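PDB 1V30: putative gamma-glutamylcyclotransferase PH0828 from Pyrococcus horikoshii, which is a putative gamma-glutamylcyclotransferase, an enzyme type that releases 5-oxoproline from gamma-glutamyl compounds, with its own activity still to be established. Local coordinates for residues Ser7-Val12 with Val59-Val64; Ala11-Leu16 with Ala93-Trp98; Gly33-Glu38 with Val86-Gly91; Glu38-Tyr43 with Gly55-Glu60. All blocks are in the same frame, centred on the assembly; numbering follows the deposited sequence.

Contact 1: Ser7-Val12 with Val59-Val64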
# COMPACT_ATOMS: atom_id res chain seq x y z
N SER A 7 -11.72 9.66 -12.35
CA SER A 7 -11.51 8.38 -11.60
C SER A 7 -10.08 7.89 -11.75
O SER A 7 -9.56 7.78 -12.87
CB SER A 7 -12.48 7.31 -12.12
OG SER A 7 -12.31 6.09 -11.44
N VAL A 8 -9.43 7.61 -10.63
CA VAL A 8 -8.05 7.13 -10.62
C VAL A 8 -7.96 5.75 -9.98
O VAL A 8 -8.58 5.48 -8.96
CB VAL A 8 -7.13 8.10 -9.83
CG1 VAL A 8 -5.69 7.62 -9.91
CG2 VAL A 8 -7.26 9.51 -10.38
N ARG A 9 -7.16 4.88 -10.59
CA ARG A 9 -6.97 3.53 -10.06
C ARG A 9 -5.71 3.54 -9.21
O ARG A 9 -4.65 3.97 -9.67
CB ARG A 9 -6.82 2.53 -11.22
CG ARG A 9 -6.84 1.07 -10.79
CD ARG A 9 -6.81 0.14 -12.00
NE ARG A 9 -7.96 0.33 -12.88
CZ ARG A 9 -7.89 0.71 -14.15
NH1 ARG A 9 -6.71 0.93 -14.72
NH2 ARG A 9 -9.00 0.86 -14.86
N ILE A 10 -5.82 3.08 -7.96
CA ILE A 10 -4.66 3.04 -7.07
C ILE A 10 -4.45 1.64 -6.49
O ILE A 10 -5.40 0.85 -6.38
CB ILE A 10 -4.80 4.04 -5.89
CG1 ILE A 10 -5.99 3.66 -5.00
CG2 ILE A 10 -4.98 5.46 -6.43
CD1 ILE A 10 -6.15 4.55 -3.78
N ALA A 11 -3.21 1.33 -6.15
CA ALA A 11 -2.84 0.05 -5.57
C ALA A 11 -2.15 0.35 -4.25
O ALA A 11 -1.07 0.95 -4.22
CB ALA A 11 -1.89 -0.69 -6.50
N VAL A 12 -2.79 -0.04 -3.15
CA VAL A 12 -2.26 0.23 -1.82
C VAL A 12 -1.81 -1.04 -1.10
O VAL A 12 -2.51 -2.06 -1.10
CB VAL A 12 -3.28 1.02 -0.97
CG1 VAL A 12 -3.56 2.37 -1.65
CG2 VAL A 12 -4.58 0.24 -0.81
N VAL A 59 -1.26 -5.99 -2.78
CA VAL A 59 -1.97 -4.72 -2.79
C VAL A 59 -3.46 -4.92 -2.91
O VAL A 59 -3.94 -5.98 -3.31
CB VAL A 59 -1.54 -3.82 -3.99
CG1 VAL A 59 -0.08 -3.43 -3.87
CG2 VAL A 59 -1.81 -4.55 -5.31
N GLU A 60 -4.20 -3.88 -2.53
CA GLU A 60 -5.64 -3.83 -2.67
C GLU A 60 -5.79 -2.75 -3.74
O GLU A 60 -5.21 -1.67 -3.62
CB GLU A 60 -6.31 -3.37 -1.38
CG GLU A 60 -6.42 -4.46 -0.33
CD GLU A 60 -6.86 -3.94 1.02
OE1 GLU A 60 -7.51 -2.88 1.08
OE2 GLU A 60 -6.55 -4.61 2.02
N VAL A 61 -6.55 -3.04 -4.79
CA VAL A 61 -6.73 -2.08 -5.87
C VAL A 61 -8.10 -1.42 -5.79
O VAL A 61 -9.13 -2.09 -5.67
CB VAL A 61 -6.57 -2.76 -7.24
CG1 VAL A 61 -6.62 -1.72 -8.36
CG2 VAL A 61 -5.24 -3.51 -7.29
N TYR A 62 -8.10 -0.09 -5.87
CA TYR A 62 -9.33 0.69 -5.79
C TYR A 62 -9.46 1.70 -6.92
O TYR A 62 -8.47 2.09 -7.54
CB TYR A 62 -9.39 1.51 -4.49
CG TYR A 62 -9.44 0.71 -3.22
CD1 TYR A 62 -8.29 0.16 -2.67
CD2 TYR A 62 -10.65 0.50 -2.56
CE1 TYR A 62 -8.33 -0.59 -1.50
CE2 TYR A 62 -10.71 -0.24 -1.39
CZ TYR A 62 -9.55 -0.78 -0.87
OH TYR A 62 -9.61 -1.53 0.28
N GLU A 63 -10.70 2.10 -7.17
CA GLU A 63 -11.00 3.13 -8.15
C GLU A 63 -11.49 4.27 -7.27
O GLU A 63 -12.43 4.09 -6.48
CB GLU A 63 -12.14 2.71 -9.10
CG GLU A 63 -11.81 1.58 -10.06
CD GLU A 63 -12.86 1.44 -11.15
OE1 GLU A 63 -12.84 0.43 -11.88
OE2 GLU A 63 -13.71 2.35 -11.28
N VAL A 64 -10.85 5.43 -7.36
CA VAL A 64 -11.24 6.58 -6.56
C VAL A 64 -11.46 7.78 -7.47
O VAL A 64 -10.88 7.86 -8.55
CB VAL A 64 -10.13 6.95 -5.54
CG1 VAL A 64 -9.81 5.75 -4.67
CG2 VAL A 64 -8.88 7.44 -6.26

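Contact 2: Ala11-Leu16 with Ala93-Trp98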
# COMPACT_ATOMS: atom_id res chain seq x y z
N ALA A 11 -3.21 1.33 -6.15
CA ALA A 11 -2.84 0.05 -5.57
C ALA A 11 -2.15 0.35 -4.25
O ALA A 11 -1.07 0.95 -4.22
CB ALA A 11 -1.89 -0.69 -6.50
N VAL A 12 -2.79 -0.04 -3.15
CA VAL A 12 -2.26 0.23 -1.82
C VAL A 12 -1.81 -1.04 -1.10
O VAL A 12 -2.51 -2.06 -1.10
CB VAL A 12 -3.28 1.02 -0.97
CG1 VAL A 12 -3.56 2.37 -1.65
CG2 VAL A 12 -4.58 0.24 -0.81
N TYR A 13 -0.64 -0.96 -0.48
CA TYR A 13 -0.04 -2.09 0.21
C TYR A 13 0.07 -1.91 1.72
O TYR A 13 0.37 -2.87 2.43
CB TYR A 13 1.38 -2.32 -0.32
CG TYR A 13 2.26 -1.09 -0.20
CD1 TYR A 13 2.36 -0.16 -1.25
CD2 TYR A 13 2.99 -0.83 0.97
CE1 TYR A 13 3.17 0.98 -1.13
CE2 TYR A 13 3.79 0.31 1.09
CZ TYR A 13 3.88 1.20 0.04
OH TYR A 13 4.72 2.29 0.16
N GLY A 14 -0.17 -0.70 2.21
CA GLY A 14 0.00 -0.48 3.63
C GLY A 14 -1.05 0.30 4.37
O GLY A 14 -2.16 -0.19 4.61
N THR A 15 -0.70 1.53 4.74
CA THR A 15 -1.55 2.41 5.52
C THR A 15 -2.98 2.63 5.03
O THR A 15 -3.89 2.84 5.84
CB THR A 15 -0.82 3.76 5.69
OG1 THR A 15 0.55 3.50 6.02
CG2 THR A 15 -1.45 4.57 6.80
N LEU A 16 -3.18 2.56 3.72
CA LEU A 16 -4.50 2.76 3.15
C LEU A 16 -5.33 1.47 2.99
O LEU A 16 -6.51 1.54 2.65
CB LEU A 16 -4.38 3.47 1.79
CG LEU A 16 -3.95 4.94 1.83
CD1 LEU A 16 -3.46 5.37 0.45
CD2 LEU A 16 -5.11 5.82 2.29
N ALA A 93 -2.26 1.21 -12.41
CA ALA A 93 -2.68 1.90 -11.20
C ALA A 93 -1.52 2.68 -10.60
O ALA A 93 -0.35 2.40 -10.91
CB ALA A 93 -3.20 0.89 -10.17
N PHE A 94 -1.84 3.67 -9.78
CA PHE A 94 -0.81 4.45 -9.11
C PHE A 94 -0.51 3.81 -7.76
O PHE A 94 -1.40 3.25 -7.12
CB PHE A 94 -1.28 5.90 -8.90
CG PHE A 94 -1.35 6.69 -10.17
CD1 PHE A 94 -2.55 6.85 -10.84
CD2 PHE A 94 -0.20 7.27 -10.70
CE1 PHE A 94 -2.62 7.57 -12.03
CE2 PHE A 94 -0.25 7.99 -11.89
CZ PHE A 94 -1.46 8.14 -12.55
N LEU A 95 0.74 3.91 -7.35
CA LEU A 95 1.19 3.35 -6.08
C LEU A 95 2.17 4.34 -5.47
O LEU A 95 2.92 5.01 -6.20
CB LEU A 95 1.87 2.00 -6.33
CG LEU A 95 2.54 1.29 -5.15
CD1 LEU A 95 2.34 -0.21 -5.29
CD2 LEU A 95 4.02 1.63 -5.11
N TRP A 96 2.16 4.46 -4.15
CA TRP A 96 3.04 5.37 -3.45
C TRP A 96 4.27 4.61 -3.00
O TRP A 96 4.24 3.86 -2.03
CB TRP A 96 2.33 5.98 -2.24
CG TRP A 96 1.36 7.07 -2.63
CD1 TRP A 96 1.65 8.39 -2.82
CD2 TRP A 96 -0.04 6.92 -2.88
NE1 TRP A 96 0.51 9.08 -3.17
CE2 TRP A 96 -0.54 8.20 -3.21
CE3 TRP A 96 -0.93 5.84 -2.85
CZ2 TRP A 96 -1.89 8.42 -3.52
CZ3 TRP A 96 -2.27 6.06 -3.15
CH2 TRP A 96 -2.74 7.34 -3.48
N GLU A 97 5.36 4.83 -3.74
CA GLU A 97 6.63 4.18 -3.48
C GLU A 97 7.48 4.97 -2.49
O GLU A 97 7.63 6.18 -2.62
CB GLU A 97 7.37 4.03 -4.81
CG GLU A 97 8.82 3.62 -4.71
CD GLU A 97 9.48 3.58 -6.07
OE1 GLU A 97 9.12 2.68 -6.86
OE2 GLU A 97 10.32 4.45 -6.36
N TRP A 98 8.04 4.29 -1.50
CA TRP A 98 8.88 4.98 -0.52
C TRP A 98 10.09 5.52 -1.29
O TRP A 98 10.74 4.78 -2.04
CB TRP A 98 9.30 4.01 0.59
CG TRP A 98 10.20 4.63 1.61
CD1 TRP A 98 11.47 4.24 1.92
CD2 TRP A 98 9.90 5.73 2.48
NE1 TRP A 98 11.97 5.02 2.92
CE2 TRP A 98 11.04 5.95 3.29
CE3 TRP A 98 8.78 6.56 2.66
CZ2 TRP A 98 11.09 6.96 4.26
CZ3 TRP A 98 8.83 7.56 3.63
CH2 TRP A 98 9.98 7.75 4.42
O HOH W 1 0.42 2.66 -2.65

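Contact 3: Gly33-Glu38 with Val86-Gly91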
# COMPACT_ATOMS: atom_id res chain seq x y z
N GLY A 33 -10.36 -5.46 -6.04
CA GLY A 33 -9.83 -6.74 -5.62
C GLY A 33 -8.36 -6.60 -5.25
O GLY A 33 -7.77 -5.53 -5.42
N GLU A 34 -7.78 -7.67 -4.74
CA GLU A 34 -6.37 -7.65 -4.37
C GLU A 34 -5.55 -8.19 -5.53
O GLU A 34 -6.08 -8.85 -6.43
CB GLU A 34 -6.13 -8.52 -3.13
CG GLU A 34 -6.93 -8.08 -1.91
CD GLU A 34 -6.63 -8.91 -0.67
OE1 GLU A 34 -6.37 -10.12 -0.81
OE2 GLU A 34 -6.65 -8.34 0.45
N ASP A 35 -4.26 -7.89 -5.52
CA ASP A 35 -3.37 -8.36 -6.57
C ASP A 35 -1.96 -8.37 -6.00
O ASP A 35 -1.74 -7.97 -4.85
CB ASP A 35 -3.46 -7.43 -7.78
CG ASP A 35 -2.85 -8.03 -9.04
OD1 ASP A 35 -2.54 -9.25 -9.05
OD2 ASP A 35 -2.69 -7.28 -10.02
N TRP A 36 -1.01 -8.85 -6.80
CA TRP A 36 0.39 -8.89 -6.39
C TRP A 36 1.22 -8.13 -7.41
O TRP A 36 1.08 -8.34 -8.62
CB TRP A 36 0.89 -10.33 -6.29
CG TRP A 36 0.30 -11.12 -5.16
CD1 TRP A 36 -0.85 -11.85 -5.20
CD2 TRP A 36 0.83 -11.26 -3.84
NE1 TRP A 36 -1.07 -12.45 -3.97
CE2 TRP A 36 -0.05 -12.10 -3.12
CE3 TRP A 36 1.97 -10.76 -3.19
CZ2 TRP A 36 0.17 -12.45 -1.78
CZ3 TRP A 36 2.19 -11.11 -1.86
CH2 TRP A 36 1.29 -11.94 -1.17
N ILE A 37 2.07 -7.24 -6.92
CA ILE A 37 2.94 -6.46 -7.79
C ILE A 37 4.34 -7.04 -7.73
O ILE A 37 4.95 -7.14 -6.67
CB ILE A 37 3.00 -4.98 -7.34
CG1 ILE A 37 1.58 -4.43 -7.11
CG2 ILE A 37 3.72 -4.14 -8.39
CD1 ILE A 37 0.68 -4.49 -8.34
N GLU A 38 4.86 -7.45 -8.89
CA GLU A 38 6.19 -8.02 -8.96
C GLU A 38 7.24 -6.91 -8.95
O GLU A 38 6.99 -5.81 -9.43
CB GLU A 38 6.34 -8.85 -10.24
CG GLU A 38 5.56 -10.16 -10.23
CD GLU A 38 6.18 -11.19 -9.30
OE1 GLU A 38 5.52 -12.22 -9.03
OE2 GLU A 38 7.33 -10.98 -8.85
N VAL A 86 2.11 1.16 -11.67
CA VAL A 86 2.35 -0.27 -11.65
C VAL A 86 1.25 -0.99 -12.42
O VAL A 86 0.14 -0.48 -12.58
CB VAL A 86 2.37 -0.84 -10.21
CG1 VAL A 86 3.51 -0.21 -9.42
CG2 VAL A 86 1.05 -0.59 -9.51
N SER A 87 1.56 -2.17 -12.92
CA SER A 87 0.57 -2.95 -13.65
C SER A 87 -0.18 -3.83 -12.67
O SER A 87 0.40 -4.35 -11.72
CB SER A 87 1.26 -3.84 -14.69
OG SER A 87 1.87 -3.07 -15.71
N THR A 88 -1.49 -3.96 -12.86
CA THR A 88 -2.31 -4.83 -12.02
C THR A 88 -3.23 -5.56 -12.99
O THR A 88 -3.37 -5.16 -14.14
CB THR A 88 -3.20 -4.05 -11.02
OG1 THR A 88 -4.38 -3.59 -11.67
CG2 THR A 88 -2.43 -2.88 -10.43
N LYS A 89 -3.86 -6.63 -12.52
CA LYS A 89 -4.75 -7.39 -13.39
C LYS A 89 -6.02 -6.62 -13.72
O LYS A 89 -6.84 -7.08 -14.52
CB LYS A 89 -5.09 -8.74 -12.76
CG LYS A 89 -5.75 -8.67 -11.41
CD LYS A 89 -5.83 -10.06 -10.82
CE LYS A 89 -6.46 -10.06 -9.45
NZ LYS A 89 -6.40 -11.42 -8.87
N PHE A 90 -6.19 -5.45 -13.11
CA PHE A 90 -7.36 -4.62 -13.37
C PHE A 90 -6.95 -3.43 -14.23
O PHE A 90 -7.77 -2.58 -14.54
CB PHE A 90 -7.96 -4.09 -12.06
CG PHE A 90 -8.24 -5.15 -11.05
CD1 PHE A 90 -7.37 -5.34 -9.98
CD2 PHE A 90 -9.36 -5.96 -11.16
CE1 PHE A 90 -7.62 -6.33 -9.03
CE2 PHE A 90 -9.62 -6.95 -10.22
CZ PHE A 90 -8.74 -7.14 -9.15
N GLY A 91 -5.67 -3.38 -14.59
CA GLY A 91 -5.16 -2.29 -15.40
C GLY A 91 -4.12 -1.48 -14.63
O GLY A 91 -3.86 -1.75 -13.45
O HOH W 2 0.81 -6.90 -11.29

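Contact 4: Glu38-Tyr43 with Gly55-Glu60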
# COMPACT_ATOMS: atom_id res chain seq x y z
N GLU A 38 4.86 -7.45 -8.89
CA GLU A 38 6.19 -8.02 -8.96
C GLU A 38 7.24 -6.91 -8.95
O GLU A 38 6.99 -5.81 -9.43
CB GLU A 38 6.34 -8.85 -10.24
CG GLU A 38 5.56 -10.16 -10.23
CD GLU A 38 6.18 -11.19 -9.30
OE1 GLU A 38 5.52 -12.22 -9.03
OE2 GLU A 38 7.33 -10.98 -8.85
N GLY A 39 8.40 -7.20 -8.38
CA GLY A 39 9.47 -6.22 -8.34
C GLY A 39 9.48 -5.27 -7.16
O GLY A 39 10.11 -4.21 -7.22
N TYR A 40 8.79 -5.63 -6.08
CA TYR A 40 8.75 -4.78 -4.90
C TYR A 40 8.93 -5.56 -3.60
O TYR A 40 8.52 -6.71 -3.49
CB TYR A 40 7.42 -4.01 -4.81
CG TYR A 40 7.39 -2.73 -5.62
CD1 TYR A 40 6.98 -2.72 -6.95
CD2 TYR A 40 7.81 -1.53 -5.05
CE1 TYR A 40 6.98 -1.54 -7.69
CE2 TYR A 40 7.82 -0.35 -5.78
CZ TYR A 40 7.41 -0.36 -7.10
OH TYR A 40 7.43 0.81 -7.82
N GLN A 41 9.56 -4.91 -2.63
CA GLN A 41 9.78 -5.49 -1.32
C GLN A 41 9.07 -4.60 -0.31
O GLN A 41 8.89 -3.40 -0.55
CB GLN A 41 11.27 -5.54 -0.99
CG GLN A 41 12.09 -6.32 -1.99
CD GLN A 41 13.52 -6.48 -1.54
OE1 GLN A 41 14.11 -5.56 -0.97
NE2 GLN A 41 14.10 -7.65 -1.81
N LEU A 42 8.66 -5.19 0.80
CA LEU A 42 7.94 -4.46 1.84
C LEU A 42 8.70 -4.47 3.16
O LEU A 42 9.11 -5.52 3.64
CB LEU A 42 6.56 -5.10 2.05
CG LEU A 42 5.65 -4.49 3.13
CD1 LEU A 42 5.31 -3.06 2.78
CD2 LEU A 42 4.37 -5.33 3.24
N TYR A 43 8.88 -3.28 3.73
CA TYR A 43 9.56 -3.11 5.01
C TYR A 43 8.63 -2.38 5.96
O TYR A 43 7.72 -1.67 5.52
CB TYR A 43 10.85 -2.30 4.84
CG TYR A 43 11.92 -3.00 4.04
CD1 TYR A 43 11.84 -3.07 2.65
CD2 TYR A 43 12.99 -3.63 4.68
CE1 TYR A 43 12.80 -3.75 1.91
CE2 TYR A 43 13.95 -4.31 3.95
CZ TYR A 43 13.85 -4.37 2.57
OH TYR A 43 14.79 -5.06 1.84
N GLY A 55 11.07 -9.70 -5.35
CA GLY A 55 9.92 -10.12 -4.56
C GLY A 55 8.59 -9.63 -5.07
O GLY A 55 8.52 -8.91 -6.07
N LYS A 56 7.51 -10.02 -4.40
CA LYS A 56 6.18 -9.57 -4.79
C LYS A 56 5.46 -8.90 -3.63
O LYS A 56 5.61 -9.29 -2.47
CB LYS A 56 5.34 -10.73 -5.36
CG LYS A 56 5.00 -11.84 -4.39
CD LYS A 56 4.10 -12.87 -5.06
CE LYS A 56 3.60 -13.91 -4.07
NZ LYS A 56 4.71 -14.63 -3.40
N LEU A 57 4.66 -7.90 -3.97
CA LEU A 57 3.94 -7.11 -2.99
C LEU A 57 2.43 -7.24 -3.09
O LEU A 57 1.86 -7.07 -4.18
CB LEU A 57 4.35 -5.65 -3.18
CG LEU A 57 3.67 -4.57 -2.35
CD1 LEU A 57 4.27 -4.53 -0.95
CD2 LEU A 57 3.83 -3.23 -3.05
N LYS A 58 1.77 -7.52 -1.98
CA LYS A 58 0.32 -7.64 -1.98
C LYS A 58 -0.32 -6.25 -1.89
O LYS A 58 0.05 -5.44 -1.03
CB LYS A 58 -0.17 -8.49 -0.81
CG LYS A 58 -1.65 -8.82 -0.87
CD LYS A 58 -2.11 -9.48 0.42
CE LYS A 58 -3.50 -10.06 0.31
NZ LYS A 58 -3.51 -11.38 -0.39
N VAL A 59 -1.26 -5.99 -2.78
CA VAL A 59 -1.97 -4.72 -2.79
C VAL A 59 -3.46 -4.92 -2.91
O VAL A 59 -3.94 -5.98 -3.31
CB VAL A 59 -1.54 -3.82 -3.99
CG1 VAL A 59 -0.08 -3.43 -3.87
CG2 VAL A 59 -1.81 -4.55 -5.31
N GLU A 60 -4.20 -3.88 -2.53
CA GLU A 60 -5.64 -3.83 -2.67
C GLU A 60 -5.79 -2.75 -3.74
O GLU A 60 -5.21 -1.67 -3.62
CB GLU A 60 -6.31 -3.37 -1.38
CG GLU A 60 -6.42 -4.46 -0.33
CD GLU A 60 -6.86 -3.94 1.02
OE1 GLU A 60 -7.51 -2.88 1.08
OE2 GLU A 60 -6.55 -4.61 2.02
O HOH W 3 8.19 -8.61 -1.49

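Contact 1: Ser7-Val12 with Val59-Val64
Ile10 and Tyr62 form a hydrogen-bonded pair in the antiparallel ladder that joins strand 8-12 to strand 56-64, the middle strand between it and strand 30-37. The axes of the strand segments 8-12 and 59-64 run 161° apart. Ile10 N to Tyr62 O and Tyr62 N to Ile10 O both measure 2.9 Å. Val8 with Val64 and Val12 with Glu60 are paired alike, Glu60 N lying 2.9 Å from Val12 O. On the face carrying these residues, Ile10 CD1 meets Val64 CG1 at 4.0 Å, the two side chains crossing at about a right angle. Val12 CG1 stands anti to its carbonyl carbon (chi1 -61°), which puts CG2 between backbone N and carbonyl carbon and 3.9 Å from Tyr62 CE1. On the other face, Arg9 CG touches Val61 CG1 at 3.7 Å and Ala11 CB touches Val59 CB at 4.0 Å.

In the next shell, Phe69 of helix 66-72 packs on Val8, Ile10 and Val64, while strand 30-37 bonds to the far edge of the central strand. The Arg9 head group turns to Lys92 O, and Glu63 pairs with Lys30. An alanine in place of Tyr62 would probably leave Val12 CG2 facing a gap and Glu60 freer to turn, although Arg17 and Lys18 also hold that carboxylate. Tyr62 OH donates to Glu60 OE1 at 2.6 Å, on its anti side and 26° out of the carboxylate plane.

Contact 2: Ala11-Leu16 with Ala93-Trp98
Tyr13 and Leu95 cross at about a right angle, with Leu95 CD1 4.0 Å from Tyr13 CD1. The Tyr13 ring gets there because CG sits between the backbone N and the carbonyl carbon (chi1 57°). Its hydroxyl then reaches strand 93-98, Tyr13 OH giving a 2.7 Å hydrogen bond to Trp96 O. That oxygen lies at the ring edge, close to the ring plane, and the C=O...donor angle of 168° puts the hydroxyl nearly in line with the carbonyl bond. A phenylalanine in place of Tyr13 would probably leave Trp96 O without this donor and the ring less firmly fixed in rotation.

Trp96 is met in two ways. Val12 lies alongside it, pointing the same way, with Val12 CG1 at the indole edge 4.2 Å from Trp96 CZ3. Leu16 instead crosses it at about a right angle, Leu16 CD1 lying 3.9 Å from the same CZ3, while the indole NE1 bonds to Asn73.

The backbones touch directly where Ala11 N donates to Phe94 O at 2.8 Å. Further on they part, and one water spans them, donating to Ala11 O at 2.8 Å and accepting from Trp96 N at 2.9 Å. The loop Tyr13-Leu16 that follows is, by similarity, the substrate-binding loop of gamma-glutamylcyclotransferases; consistent with this, Tyr13 N and Leu16 N hydrogen-bond a bound cyclohexylaminoethanesulfonic acid, probably acquired on crystallisation.

Contact 3: Gly33-Glu38 with Val86-Gly91
Asp35 reaches from strand 30-37 to the backbone of Lys89 in a type I beta turn, Thr88 to Gly91, which belongs to the loop connecting strands 81-86 and 93-98. The close part of the contact centres on that carboxylate. Its CG is anti to the backbone N (chi1 -165°), and OD2 accepts from Lys89 N at 2.8 Å, the N-H...O angle being 154°. The donor stands above the carboxylate plane, 38° out of it. The turn has its own bracing: Thr88 OG1 accepts from Phe90 N at 3.0 Å, an ST turn, and donates to Gly91 O at 2.6 Å.

Packing contacts flank the aspartate. On the buried side Ile37 crosses Val86 at about a right angle, Ile37 CG2 lying 4.0 Å from Val86 CB, and Ile37 CD1 comes within 3.4 Å of Ser87 O. Towards Gly33, the Phe90 ring brings CZ to 3.7 Å from Gly33 CA. A beta carbon on Gly33 would clash with that ring, and the backbone angles of Gly33 call for glycine independently.

The solvent side is looser. The extended Lys89 chain slides past Asp35 in the opposite direction, and Lys89 NZ stays 4.4 Å from Asp35 OD1, beyond a salt bridge, though its charge would probably favour the ionised carboxylate. Beside exposed Ser87 the two backbones are joined through solvent: a water donates to Trp36 O and, at 2.6 Å, to Ser87 O.

Contact 4: Glu38-Tyr43 with Gly55-Glu60
Leu57 CG is anti to its backbone N (chi1 175°), and with chi2 at 80° the CD1 branch comes to Leu42, while CB itself meets Tyr40. Leu42 CG is likewise anti to its own backbone N. The contact lies at a corner between two antiparallel sheets: Glu38 and Lys56 still form a non-hydrogen-bonded antiparallel pair, but the chain bends at Glu38 and Gly39, and the strands beyond diverge, their N-to-C directions 68° apart. In the wedge between them Leu57 CB packs 3.8 Å from Tyr40 CB. Leu57 CD1 lies 3.8 Å from Leu42 CB, and these two leucines cross at about a right angle. Tyr13 of the proposed substrate loop packs against both, while the Tyr40 hydroxyl points off to Glu97.

At the bend itself Gly55 O takes two donors. Gly39 N lies 2.9 Å from Gly55 O, almost in line with the carbonyl bond, whereas Tyr40 N is 3.3 Å from Gly55 O and stands well above the carbonyl plane. The positive phi of Gly39 suits a glycine, since a beta carbon there would jam against the preceding carbonyl oxygen. On the solvent-exposed side Glu38 and Lys56 lie side by side, Glu38 OE1 being 4.0 Å from Lys56 CB, and the lysine makes a cation-pi contact with Trp36. Where the strands open, one water joins the backbones, donating to Tyr40 O at 2.8 Å and to Lys56 O at 2.8 Å.

How the contacts relate
From the N terminus, strand 8-12 starts two closures: contact 1 pairs it with strand 56-64, and contact 2 carries its end and the following loop to strand 93-98, so that Ala11 and Val12 serve both. Contact 2 spans the longest loop and encloses contacts 3 and 4. Strand 30-37 next reaches the turn after strand 81-86 in contact 3, which crosses contact 1 because their segments alternate. Contact 4 closes the shortest loop, inside contact 3, and ends on the same strand as contact 1. Strand 56-64, which also pairs with 30-37, joins 8-12 in contact 1 and meets 40-44 at the corner in contact 4, while contacts 2 and 3 attach the hairpin 81-98.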